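PDB 4YK2: bartonella effector protein (Bep) substrate of VirB T4SS from Bartonella clarridgeiae, which is a type IV secretion substrate whose BID domain, the part described here, probably serves as a signal for VirB-dependent delivery of the effector. Local coordinates for residues A[44-49]-A[105-109]; A[62-66]-A[116-121]; A[81-87]-A[99-103]. All blocks are in the same frame, centred on the assembly; numbering follows the deposited sequence.

The three contacts run along a BID domain, a four-helix bundle topped with a hook. Contacts 1 and 2 share helix 106-123: its start packs against the end of helix 21-49 in contact 1, and a later part meets the end of helix 56-64 in contact 2, with centres about 19 Å apart. Contact 3 joins the loop after helix 69-78 to helix 97-103, its centre about 8 Å from that of contact 1. These two touch directly, Val48 O lying 2.8 Å from Ala87 N in a probable hydrogen bond. Contacts 2 and 3, about 24 Å apart between centres, lie on opposite sides of the chain's centre. A sulfate lies about 6 Å from the Lys85 side chain.

Contact 1. Residues A[44-49]-A[105-109]; sequences LSQIVF and NISKL
Leu109 holds CG opposite the backbone N (chi1 177°), which sets its methyls among Leu44, Ser45, Val48 and Phe49 as a knob in a hole; Leu44, with CG opposite the carbonyl carbon (chi1 -66°), turns its own methyls toward Lys108 and Asn105. Within the hole CD1 of Leu109 is 4.0 Å from CB of Leu44 and also comes near the hydroxyl of Ser45, whose OG is hydrogen-bonded to the backbone O of Ile41. The other methyl, CD2 of Leu109, meets CG2 of Val48 at 3.9 Å and touches the Phe49 ring at CE2. Here the end of helix 21-49 runs antiparallel to the start of helix 106-123 in the bundle of the BID domain, and Leu76 of helix 69-78 packs on both Phe49 and Leu109. CD1 of Leu44 rests 3.5 Å from O of Lys108, while CD2 of Leu44 comes 3.5 Å from OD1 of Asn105. The amide of Asn105 thus lies against aliphatic groups, with ND2 3.6 Å from CG2 of Ile47, and it is the backbone O of Gln101 that accepts from ND2. Val48 sends CG1 to CG1 of Ile106 at 3.9 Å, and CG1 of Val48 also sits over the centre of the Phe49 ring.

Contact 2. Residues A[62-66]-A[116-121]; sequences IHENP and YADAVE
The last turn of helix 56-64 and the residues just beyond it run antiparallel to a stretch of helix 106-123, His63 lying opposite Val120 and Pro66 opposite Ala117, the CA atoms of Pro66 and Ala117 being 5.6 Å apart. Here two helices of the four-helix bundle of the BID domain meet: the chain leaves helical geometry at Asn65, and Pro66 packs against helix 106-123. CG2 of Ile62 rests 3.8 Å from CB of Ala117 and also faces the edge of the Tyr116 ring, near its plane. Ile62 and Ala117 both touch Thr69 at the start of helix 69-78, so three helices converge here. Tyr116 swings CG opposite the backbone N (chi1 171°), and its ring extends from helix 106-123 until OH lies 3.4 Å from CD2 of His63, at the edge of the imidazole and near its plane; the two side chains meet at about a right angle. Gln37 and Glu38 of helix 21-49 also touch Tyr116. CG2 of Val120 lies over one face of the Tyr116 ring, offset toward the rim, and is 4.0 Å from CD2 of His63. The other methyl, CG1 of Val120, packs 4.0 Å from CG of Pro66 and 3.6 Å from O of His63. On the exposed side Glu121 bends at chi2 and brings OE2 to 3.6 Å from CB of Pro66.

Contact 3. Residues A[81-87]-A[99-103]; sequences ESFAKLA and RKQAE
Arg99 reaches the loop 81-87 along a chain bent at chi2 and chi3, and the close part of the contact is built around its inner end. NE of Arg99 donates to O of Ala87 at 2.8 Å (157° at the hydrogen); the acceptor lies nearly in the guanidinium plane, whereas the donor stands above the carbonyl plane. A second, weak bond runs from NH2 of Arg99 to O of Leu86 at 3.1 Å, and the same nitrogen also donates to Gly88. CB of Leu86 sits over one face, off-centre, 3.5 Å from NE of Arg99, while CD1 of Leu86 meets CG of Glu103 at 3.8 Å. CB of Ala87 rests 4.2 Å from CB of Ala102.

Toward solvent, where Glu81 and Lys85 are exposed, the contact is looser. In the conformer given, OE2 of Glu81 accepts from N of Leu86 and lies over the guanidinium face at long range, but a second copy makes both doubtful. A water accepts from NH2 of Arg99. NZ of Lys85 is 3.9 Å from NH2 of Arg99, two positive groups meeting at the guanidinium edge.

The contact closes the base of the segment with strands 90-91 and 94-95, probably the hook that tops the four-helix bundle; Glu103 makes a salt bridge to Lys95 in the second strand. On the bundle side Leu86 packs on Val48 and Phe49, at the end of helix 21-49.

Contact 1. Residues A[44-49]-A[105-109]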
ATOM      1  N   LEU A  44      -0.284   7.428   2.176  1.00 21.21           N
ATOM      2  CA  LEU A  44       0.838   7.392   1.236  1.00 21.12           C
ATOM      3  C   LEU A  44       0.399   7.417  -0.238  1.00 24.03           C
ATOM      4  O   LEU A  44       1.093   7.992  -1.085  1.00 21.52           O
ATOM      5  CB  LEU A  44       1.697   6.161   1.513  1.00 19.46           C
ATOM      6  CG  LEU A  44       2.408   6.191   2.877  1.00 20.56           C
ATOM      7  CD1 LEU A  44       2.997   4.833   3.182  1.00 20.11           C
ATOM      8  CD2 LEU A  44       3.516   7.245   2.911  1.00 24.49           C
ATOM      9  N   SER A  45      -0.741   6.801  -0.546  1.00 21.54           N
ATOM     10  CA  SER A  45      -1.244   6.788  -1.932  1.00 22.74           C
ATOM     11  C   SER A  45      -1.665   8.190  -2.380  1.00 24.06           C
ATOM     12  O   SER A  45      -1.505   8.567  -3.548  1.00 21.73           O
ATOM     13  CB  SER A  45      -2.425   5.812  -2.084  1.00 26.68           C
ATOM     14  OG  SER A  45      -2.006   4.451  -1.946  1.00 27.42           O
ATOM     15  N   GLN A  46      -2.224   8.949  -1.446  1.00 17.87           N
ATOM     16  CA  GLN A  46      -2.530  10.352  -1.687  1.00 22.34           C
ATOM     17  C   GLN A  46      -1.259  11.108  -2.091  1.00 27.26           C
ATOM     18  O   GLN A  46      -1.277  11.910  -3.038  1.00 23.06           O
ATOM     19  CB  GLN A  46      -3.177  10.982  -0.448  1.00 21.54           C
ATOM     20  CG  GLN A  46      -3.303  12.516  -0.494  1.00 32.66           C
ATOM     21  CD  GLN A  46      -4.139  13.015  -1.663  1.00 47.16           C
ATOM     22  OE1 GLN A  46      -5.067  12.339  -2.120  1.00 48.62           O
ATOM     23  NE2 GLN A  46      -3.815  14.213  -2.152  1.00 47.94           N
ATOM     24  N   ILE A  47      -0.155  10.842  -1.395  1.00 25.09           N
ATOM     25  CA  ILE A  47       1.109  11.525  -1.689  1.00 24.30           C
ATOM     26  C   ILE A  47       1.718  11.063  -3.012  1.00 25.85           C
ATOM     27  O   ILE A  47       2.189  11.877  -3.815  1.00 25.68           O
ATOM     28  CB  ILE A  47       2.128  11.329  -0.543  1.00 27.51           C
ATOM     29  CG1 ILE A  47       1.589  11.914   0.770  1.00 29.20           C
ATOM     30  CG2 ILE A  47       3.450  11.981  -0.915  1.00 24.70           C
ATOM     31  CD1 ILE A  47       2.406  11.527   2.019  1.00 27.46           C
ATOM     32  N   VAL A  48       1.725   9.754  -3.236  1.00 22.31           N
ATOM     33  CA  VAL A  48       2.355   9.190  -4.425  1.00 23.48           C
ATOM     34  C   VAL A  48       1.529   9.472  -5.694  1.00 20.62           C
ATOM     35  O   VAL A  48       2.081   9.857  -6.722  1.00 23.32           O
ATOM     36  CB  VAL A  48       2.588   7.668  -4.249  1.00 22.65           C
ATOM     37  CG1 VAL A  48       3.060   7.041  -5.555  1.00 21.71           C
ATOM     38  CG2 VAL A  48       3.588   7.406  -3.130  1.00 20.75           C
ATOM     39  N   PHE A  49       0.211   9.288  -5.613  1.00 21.17           N
ATOM     40  CA  PHE A  49      -0.646   9.325  -6.799  1.00 21.88           C
ATOM     41  C   PHE A  49      -1.673  10.448  -6.795  1.00 25.74           C
ATOM     42  O   PHE A  49      -2.302  10.710  -7.818  1.00 25.08           O
ATOM     43  CB  PHE A  49      -1.397   7.994  -6.963  1.00 18.68           C
ATOM     44  CG  PHE A  49      -0.504   6.818  -7.251  1.00 21.87           C
ATOM     45  CD1 PHE A  49       0.207   6.745  -8.444  1.00 23.81           C
ATOM     46  CD2 PHE A  49      -0.398   5.771  -6.344  1.00 23.39           C
ATOM     47  CE1 PHE A  49       1.019   5.659  -8.731  1.00 25.17           C
ATOM     48  CE2 PHE A  49       0.420   4.672  -6.615  1.00 24.66           C
ATOM     49  CZ  PHE A  49       1.132   4.613  -7.812  1.00 25.86           C
ATOM     50  N   ASN A 105       8.142   8.792  -1.421  1.00 28.21           N
ATOM     51  CA  ASN A 105       7.244   8.047  -0.549  1.00 26.09           C
ATOM     52  C   ASN A 105       6.870   6.681  -1.101  1.00 27.85           C
ATOM     53  O   ASN A 105       6.149   5.929  -0.457  1.00 27.58           O
ATOM     54  CB  ASN A 105       5.993   8.877  -0.265  1.00 27.53           C
ATOM     55  CG  ASN A 105       6.218   9.862   0.863  1.00 31.28           C
ATOM     56  OD1 ASN A 105       6.095   9.507   2.026  1.00 30.41           O
ATOM     57  ND2 ASN A 105       6.594  11.091   0.523  1.00 30.04           N
ATOM     58  N   ILE A 106       7.375   6.353  -2.287  1.00 24.43           N
ATOM     59  CA  ILE A 106       7.103   5.055  -2.883  1.00 22.00           C
ATOM     60  C   ILE A 106       7.648   3.911  -2.006  1.00 28.63           C
ATOM     61  O   ILE A 106       6.946   2.924  -1.755  1.00 22.93           O
ATOM     62  CB  ILE A 106       7.659   5.014  -4.317  1.00 28.42           C
ATOM     63  CG1 ILE A 106       6.734   5.838  -5.230  1.00 27.40           C
ATOM     64  CG2 ILE A 106       7.782   3.593  -4.819  1.00 29.16           C
ATOM     65  CD1 ILE A 106       7.229   5.992  -6.638  1.00 33.30           C
ATOM     66  N   SER A 107       8.884   4.048  -1.525  1.00 24.72           N
ATOM     67  CA  SER A 107       9.467   3.034  -0.647  1.00 30.35           C
ATOM     68  C   SER A 107       8.554   2.709   0.558  1.00 29.23           C
ATOM     69  O   SER A 107       8.285   1.541   0.845  1.00 24.28           O
ATOM     70  CB  SER A 107      10.849   3.494  -0.164  1.00 31.57           C
ATOM     71  OG  SER A 107      11.474   2.493   0.612  1.00 38.54           O
ATOM     72  N   LYS A 108       8.051   3.738   1.237  1.00 28.85           N
ATOM     73  CA  LYS A 108       7.217   3.491   2.410  0.57 31.80           C
ATOM     74  C   LYS A 108       5.842   2.946   2.012  1.00 26.80           C
ATOM     75  O   LYS A 108       5.253   2.166   2.760  1.00 25.17           O
ATOM     76  CB  LYS A 108       7.080   4.761   3.258  0.57 32.88           C
ATOM     77  CG  LYS A 108       8.306   5.058   4.150  0.57 35.22           C
ATOM     78  CD  LYS A 108       8.395   4.119   5.360  0.57 36.30           C
ATOM     79  CE  LYS A 108       9.538   4.505   6.304  0.57 33.36           C
ATOM     80  NZ  LYS A 108       9.453   3.796   7.611  0.57 31.62           N
ATOM     81  N   LEU A 109       5.342   3.320   0.837  1.00 21.66           N
ATOM     82  CA  LEU A 109       4.081   2.757   0.351  1.00 22.36           C
ATOM     83  C   LEU A 109       4.236   1.242   0.120  1.00 22.41           C
ATOM     84  O   LEU A 109       3.386   0.449   0.522  1.00 26.26           O
ATOM     85  CB  LEU A 109       3.623   3.464  -0.937  1.00 18.07           C
ATOM     86  CG  LEU A 109       2.355   2.951  -1.638  1.00 21.24           C
ATOM     87  CD1 LEU A 109       1.173   2.858  -0.680  1.00 18.95           C
ATOM     88  CD2 LEU A 109       1.998   3.847  -2.836  1.00 17.10           C
TER

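Contact 2. Residues A[62-66]-A[116-121]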
ATOM      1  N   ILE A  62      -4.742  -8.526  -3.354  1.00 22.91           N
ATOM      2  CA  ILE A  62      -3.817  -9.011  -2.341  1.00 21.60           C
ATOM      3  C   ILE A  62      -4.612  -9.588  -1.182  1.00 28.41           C
ATOM      4  O   ILE A  62      -4.279 -10.653  -0.656  1.00 28.12           O
ATOM      5  CB  ILE A  62      -2.859  -7.894  -1.871  1.00 21.59           C
ATOM      6  CG1 ILE A  62      -1.806  -7.623  -2.949  1.00 24.59           C
ATOM      7  CG2 ILE A  62      -2.169  -8.275  -0.567  1.00 23.54           C
ATOM      8  CD1 ILE A  62      -1.011  -6.354  -2.724  1.00 23.42           C
ATOM      9  N   HIS A  63      -5.674  -8.900  -0.789  1.00 26.16           N
ATOM     10  CA  HIS A  63      -6.501  -9.395   0.310  1.00 26.70           C
ATOM     11  C   HIS A  63      -7.008 -10.808   0.021  1.00 32.88           C
ATOM     12  O   HIS A  63      -7.004 -11.678   0.893  1.00 26.55           O
ATOM     13  CB  HIS A  63      -7.681  -8.464   0.565  1.00 25.10           C
ATOM     14  CG  HIS A  63      -8.492  -8.850   1.766  1.00 28.65           C
ATOM     15  ND1 HIS A  63      -9.553  -9.728   1.696  1.00 31.91           N
ATOM     16  CD2 HIS A  63      -8.379  -8.496   3.066  1.00 31.65           C
ATOM     17  CE1 HIS A  63     -10.069  -9.885   2.902  1.00 38.81           C
ATOM     18  NE2 HIS A  63      -9.372  -9.154   3.755  1.00 36.65           N
ATOM     19  N   GLU A  64      -7.433 -11.023  -1.215  1.00 28.60           N
ATOM     20  CA  GLU A  64      -7.953 -12.313  -1.654  1.00 32.84           C
ATOM     21  C   GLU A  64      -6.847 -13.357  -1.784  1.00 34.11           C
ATOM     22  O   GLU A  64      -7.022 -14.522  -1.431  1.00 28.68           O
ATOM     23  CB  GLU A  64      -8.676 -12.143  -2.991  1.00 37.17           C
ATOM     24  CG  GLU A  64      -8.662 -13.373  -3.878  1.00 54.50           C
ATOM     25  CD  GLU A  64      -9.735 -14.364  -3.521  1.00 69.31           C
ATOM     26  OE1 GLU A  64     -10.495 -14.097  -2.563  1.00 73.44           O
ATOM     27  OE2 GLU A  64      -9.819 -15.409  -4.204  1.00 77.01           O
ATOM     28  N   ASN A  65      -5.708 -12.934  -2.312  1.00 29.63           N
ATOM     29  CA  ASN A  65      -4.578 -13.827  -2.459  1.00 26.36           C
ATOM     30  C   ASN A  65      -3.282 -13.075  -2.213  1.00 26.63           C
ATOM     31  O   ASN A  65      -2.733 -12.481  -3.133  1.00 25.17           O
ATOM     32  CB  ASN A  65      -4.566 -14.464  -3.851  1.00 29.24           C
ATOM     33  CG  ASN A  65      -3.517 -15.556  -3.969  1.00 41.19           C
ATOM     34  OD1 ASN A  65      -2.787 -15.833  -3.013  1.00 41.36           O
ATOM     35  ND2 ASN A  65      -3.443 -16.192  -5.135  1.00 42.12           N
ATOM     36  N   PRO A  66      -2.780 -13.109  -0.968  1.00 25.05           N
ATOM     37  CA  PRO A  66      -1.592 -12.323  -0.627  1.00 25.51           C
ATOM     38  C   PRO A  66      -0.328 -12.757  -1.354  1.00 26.70           C
ATOM     39  O   PRO A  66       0.670 -12.030  -1.323  1.00 24.82           O
ATOM     40  CB  PRO A  66      -1.458 -12.539   0.888  1.00 26.61           C
ATOM     41  CG  PRO A  66      -2.832 -12.867   1.332  1.00 28.44           C
ATOM     42  CD  PRO A  66      -3.384 -13.716   0.229  1.00 27.31           C
ATOM     43  N   TYR A 116       0.516  -4.888   5.300  1.00 26.58           N
ATOM     44  CA  TYR A 116      -0.886  -5.223   5.084  1.00 24.08           C
ATOM     45  C   TYR A 116      -1.034  -6.688   4.670  1.00 25.77           C
ATOM     46  O   TYR A 116      -1.816  -7.441   5.262  1.00 25.87           O
ATOM     47  CB  TYR A 116      -1.484  -4.284   4.022  1.00 20.42           C
ATOM     48  CG  TYR A 116      -2.872  -4.657   3.562  1.00 24.66           C
ATOM     49  CD1 TYR A 116      -3.994  -4.280   4.293  1.00 25.88           C
ATOM     50  CD2 TYR A 116      -3.063  -5.363   2.380  1.00 27.64           C
ATOM     51  CE1 TYR A 116      -5.255  -4.617   3.871  1.00 26.66           C
ATOM     52  CE2 TYR A 116      -4.322  -5.703   1.949  1.00 26.37           C
ATOM     53  CZ  TYR A 116      -5.416  -5.321   2.697  1.00 27.72           C
ATOM     54  OH  TYR A 116      -6.671  -5.657   2.260  1.00 31.89           O
ATOM     55  N   ALA A 117      -0.258  -7.098   3.672  1.00 22.35           N
ATOM     56  CA  ALA A 117      -0.281  -8.482   3.192  1.00 24.23           C
ATOM     57  C   ALA A 117       0.080  -9.488   4.280  1.00 24.55           C
ATOM     58  O   ALA A 117      -0.536 -10.544   4.370  1.00 27.00           O
ATOM     59  CB  ALA A 117       0.655  -8.645   2.020  1.00 28.42           C
ATOM     60  N   ASP A 118       1.095  -9.173   5.080  1.00 26.23           N
ATOM     61  CA  ASP A 118       1.504 -10.037   6.184  1.00 29.46           C
ATOM     62  C   ASP A 118       0.394 -10.182   7.210  1.00 32.76           C
ATOM     63  O   ASP A 118       0.171 -11.268   7.742  1.00 34.87           O
ATOM     64  CB  ASP A 118       2.757  -9.494   6.879  1.00 36.64           C
ATOM     65  CG  ASP A 118       4.023  -9.687   6.058  1.00 44.51           C
ATOM     66  OD1 ASP A 118       3.973 -10.395   5.034  1.00 50.45           O
ATOM     67  OD2 ASP A 118       5.073  -9.136   6.453  1.00 47.90           O
ATOM     68  N   ALA A 119      -0.293  -9.077   7.496  1.00 31.90           N
ATOM     69  CA  ALA A 119      -1.355  -9.085   8.497  1.00 37.54           C
ATOM     70  C   ALA A 119      -2.542  -9.889   7.987  1.00 39.71           C
ATOM     71  O   ALA A 119      -3.150 -10.649   8.736  1.00 35.63           O
ATOM     72  CB  ALA A 119      -1.774  -7.670   8.848  1.00 30.68           C
ATOM     73  N   VAL A 120      -2.863  -9.730   6.707  1.00 32.38           N
ATOM     74  CA  VAL A 120      -3.930 -10.509   6.091  1.00 30.74           C
ATOM     75  C   VAL A 120      -3.561 -11.993   6.094  1.00 32.50           C
ATOM     76  O   VAL A 120      -4.366 -12.847   6.469  1.00 33.85           O
ATOM     77  CB  VAL A 120      -4.224 -10.025   4.658  1.00 30.20           C
ATOM     78  CG1 VAL A 120      -5.218 -10.962   3.980  1.00 30.63           C
ATOM     79  CG2 VAL A 120      -4.753  -8.591   4.666  1.00 25.84           C
ATOM     80  N   GLU A 121      -2.339 -12.289   5.668  1.00 29.08           N
ATOM     81  CA  GLU A 121      -1.842 -13.659   5.612  1.00 37.62           C
ATOM     82  C   GLU A 121      -1.870 -14.315   6.990  1.00 41.42           C
ATOM     83  O   GLU A 121      -2.142 -15.507   7.116  1.00 45.03           O
ATOM     84  CB  GLU A 121      -0.417 -13.683   5.051  1.00 47.11           C
ATOM     85  CG  GLU A 121       0.180 -15.063   4.893  1.00 62.17           C
ATOM     86  CD  GLU A 121      -0.026 -15.628   3.506  1.00 72.77           C
ATOM     87  OE1 GLU A 121      -0.754 -16.634   3.369  1.00 78.45           O
ATOM     88  OE2 GLU A 121       0.552 -15.070   2.551  1.00 75.90           O
TER

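Contact 3. Residues A[81-87]-A[99-103]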
ATOM      1  N   GLU A  81       4.370   4.265 -12.455  1.00 23.58           N
ATOM      2  CA  GLU A  81       3.416   4.952 -13.327  0.52 24.92           C
ATOM      3  C   GLU A  81       2.656   3.949 -14.222  1.00 25.26           C
ATOM      4  O   GLU A  81       1.753   4.327 -14.950  1.00 25.00           O
ATOM      5  CB  GLU A  81       4.118   6.071 -14.138  0.52 24.98           C
ATOM      6  CG  GLU A  81       4.370   7.329 -13.253  0.52 23.68           C
ATOM      7  CD  GLU A  81       4.873   8.577 -13.987  0.52 29.20           C
ATOM      8  OE1 GLU A  81       5.777   8.445 -14.846  0.52 27.60           O
ATOM      9  OE2 GLU A  81       4.376   9.701 -13.682  0.52 17.74           O
ATOM     10  N   SER A  82       2.966   2.662 -14.098  1.00 24.73           N
ATOM     11  CA  SER A  82       2.087   1.617 -14.639  1.00 24.70           C
ATOM     12  C   SER A  82       0.700   1.705 -14.014  1.00 24.88           C
ATOM     13  O   SER A  82      -0.297   1.405 -14.662  1.00 22.35           O
ATOM     14  CB  SER A  82       2.655   0.213 -14.376  1.00 23.10           C
ATOM     15  OG  SER A  82       3.787  -0.029 -15.186  1.00 33.00           O
ATOM     16  N   PHE A  83       0.630   2.094 -12.738  1.00 17.93           N
ATOM     17  CA  PHE A  83      -0.658   2.149 -12.056  1.00 16.88           C
ATOM     18  C   PHE A  83      -1.401   3.458 -12.346  1.00 21.33           C
ATOM     19  O   PHE A  83      -2.609   3.463 -12.592  1.00 22.10           O
ATOM     20  CB  PHE A  83      -0.471   1.953 -10.533  1.00 18.01           C
ATOM     21  CG  PHE A  83       0.077   0.598 -10.164  1.00 23.75           C
ATOM     22  CD1 PHE A  83      -0.677  -0.550 -10.376  1.00 23.99           C
ATOM     23  CD2 PHE A  83       1.336   0.469  -9.602  1.00 25.24           C
ATOM     24  CE1 PHE A  83      -0.177  -1.799 -10.055  1.00 22.26           C
ATOM     25  CE2 PHE A  83       1.837  -0.779  -9.255  1.00 25.23           C
ATOM     26  CZ  PHE A  83       1.079  -1.913  -9.473  1.00 25.42           C
ATOM     27  N   ALA A  84      -0.673   4.568 -12.298  1.00 21.35           N
ATOM     28  CA  ALA A  84      -1.230   5.888 -12.568  1.00 23.93           C
ATOM     29  C   ALA A  84      -0.077   6.864 -12.650  1.00 21.07           C
ATOM     30  O   ALA A  84       1.019   6.567 -12.185  1.00 24.21           O
ATOM     31  CB  ALA A  84      -2.211   6.314 -11.474  1.00 24.24           C
ATOM     32  N   LYS A  85      -0.324   8.035 -13.226  1.00 21.28           N
ATOM     33  CA  LYS A  85       0.672   9.103 -13.220  1.00 24.56           C
ATOM     34  C   LYS A  85       1.004   9.499 -11.779  1.00 24.71           C
ATOM     35  O   LYS A  85       0.114   9.559 -10.934  1.00 23.45           O
ATOM     36  CB  LYS A  85       0.154  10.319 -14.000  1.00 25.61           C
ATOM     37  CG  LYS A  85       1.150  11.456 -14.088  1.00 36.66           C
ATOM     38  CD  LYS A  85       0.759  12.447 -15.167  1.00 49.37           C
ATOM     39  CE  LYS A  85      -0.136  13.521 -14.610  1.00 56.13           C
ATOM     40  NZ  LYS A  85       0.604  14.353 -13.624  1.00 63.70           N
ATOM     41  N   LEU A  86       2.276   9.751 -11.490  1.00 21.94           N
ATOM     42  CA  LEU A  86       2.654  10.201 -10.151  1.00 25.55           C
ATOM     43  C   LEU A  86       2.139  11.614  -9.902  1.00 25.77           C
ATOM     44  O   LEU A  86       1.974  12.398 -10.847  1.00 24.25           O
ATOM     45  CB  LEU A  86       4.169  10.166  -9.973  1.00 25.21           C
ATOM     46  CG  LEU A  86       4.867   8.814 -10.084  1.00 30.90           C
ATOM     47  CD1 LEU A  86       6.356   8.986  -9.845  1.00 33.39           C
ATOM     48  CD2 LEU A  86       4.274   7.824  -9.109  1.00 27.12           C
ATOM     49  N   ALA A  87       1.885  11.939  -8.639  1.00 20.65           N
ATOM     50  CA  ALA A  87       1.480  13.293  -8.270  1.00 24.71           C
ATOM     51  C   ALA A  87       2.581  14.276  -8.638  1.00 28.51           C
ATOM     52  O   ALA A  87       3.741  13.893  -8.764  1.00 26.96           O
ATOM     53  CB  ALA A  87       1.168  13.378  -6.785  1.00 25.02           C
ATOM     54  N   ARG A  99       6.205  16.269  -7.147  1.00 28.83           N
ATOM     55  CA  ARG A  99       6.694  15.047  -7.775  1.00 27.21           C
ATOM     56  C   ARG A  99       7.811  14.417  -6.946  1.00 27.63           C
ATOM     57  O   ARG A  99       7.865  13.198  -6.795  1.00 24.79           O
ATOM     58  CB  ARG A  99       7.194  15.318  -9.193  1.00 22.13           C
ATOM     59  CG  ARG A  99       7.816  14.097  -9.862  1.00 23.10           C
ATOM     60  CD  ARG A  99       6.821  12.940  -9.980  1.00 24.14           C
ATOM     61  NE  ARG A  99       5.603  13.313 -10.710  1.00 25.88           N
ATOM     62  CZ  ARG A  99       5.446  13.198 -12.028  1.00 30.72           C
ATOM     63  NH1 ARG A  99       6.431  12.723 -12.787  1.00 23.71           N
ATOM     64  NH2 ARG A  99       4.302  13.563 -12.596  1.00 28.36           N
ATOM     65  N   LYS A 100       8.707  15.247  -6.424  1.00 28.88           N
ATOM     66  CA  LYS A 100       9.804  14.746  -5.608  1.00 35.15           C
ATOM     67  C   LYS A 100       9.269  14.083  -4.337  1.00 29.64           C
ATOM     68  O   LYS A 100       9.735  13.016  -3.965  1.00 30.50           O
ATOM     69  CB  LYS A 100      10.792  15.869  -5.275  1.00 34.60           C
ATOM     70  CG  LYS A 100      11.542  16.393  -6.506  1.00 37.93           C
ATOM     71  CD  LYS A 100      12.676  17.342  -6.135  1.00 46.05           C
ATOM     72  CE  LYS A 100      13.518  17.702  -7.354  1.00 55.08           C
ATOM     73  NZ  LYS A 100      14.690  18.563  -7.011  1.00 61.42           N
ATOM     74  N   GLN A 101       8.264  14.682  -3.700  1.00 32.26           N
ATOM     75  CA  GLN A 101       7.648  14.051  -2.529  1.00 32.69           C
ATOM     76  C   GLN A 101       6.949  12.744  -2.895  1.00 30.99           C
ATOM     77  O   GLN A 101       6.994  11.790  -2.125  1.00 29.65           O
ATOM     78  CB  GLN A 101       6.650  14.988  -1.846  1.00 38.09           C
ATOM     79  CG  GLN A 101       7.296  16.115  -1.040  1.00 55.52           C
ATOM     80  CD  GLN A 101       8.387  15.621  -0.096  1.00 65.51           C
ATOM     81  OE1 GLN A 101       9.567  15.959  -0.251  1.00 65.32           O
ATOM     82  NE2 GLN A 101       7.996  14.819   0.890  1.00 70.01           N
ATOM     83  N   ALA A 102       6.299  12.703  -4.059  1.00 23.27           N
ATOM     84  CA  ALA A 102       5.646  11.478  -4.508  1.00 22.20           C
ATOM     85  C   ALA A 102       6.668  10.351  -4.596  1.00 28.22           C
ATOM     86  O   ALA A 102       6.468   9.266  -4.023  1.00 23.85           O
ATOM     87  CB  ALA A 102       4.958  11.689  -5.866  1.00 20.71           C
ATOM     88  N   GLU A 103       7.773  10.623  -5.292  1.00 24.60           N
ATOM     89  CA  GLU A 103       8.815   9.621  -5.495  1.00 26.01           C
ATOM     90  C   GLU A 103       9.435   9.167  -4.175  1.00 27.61           C
ATOM     91  O   GLU A 103       9.700   7.982  -3.994  1.00 24.59           O
ATOM     92  CB  GLU A 103       9.902  10.152  -6.440  1.00 28.48           C
ATOM     93  CG  GLU A 103       9.425  10.226  -7.892  1.00 30.94           C
ATOM     94  CD  GLU A 103      10.514  10.648  -8.875  1.00 36.43           C
ATOM     95  OE1 GLU A 103      11.604  11.078  -8.438  1.00 38.30           O
ATOM     96  OE2 GLU A 103      10.266  10.552 -10.091  1.00 35.27           O
TER
HETATM   97  O   HOH W   1       4.716  12.587 -15.565  1.00 42.53           O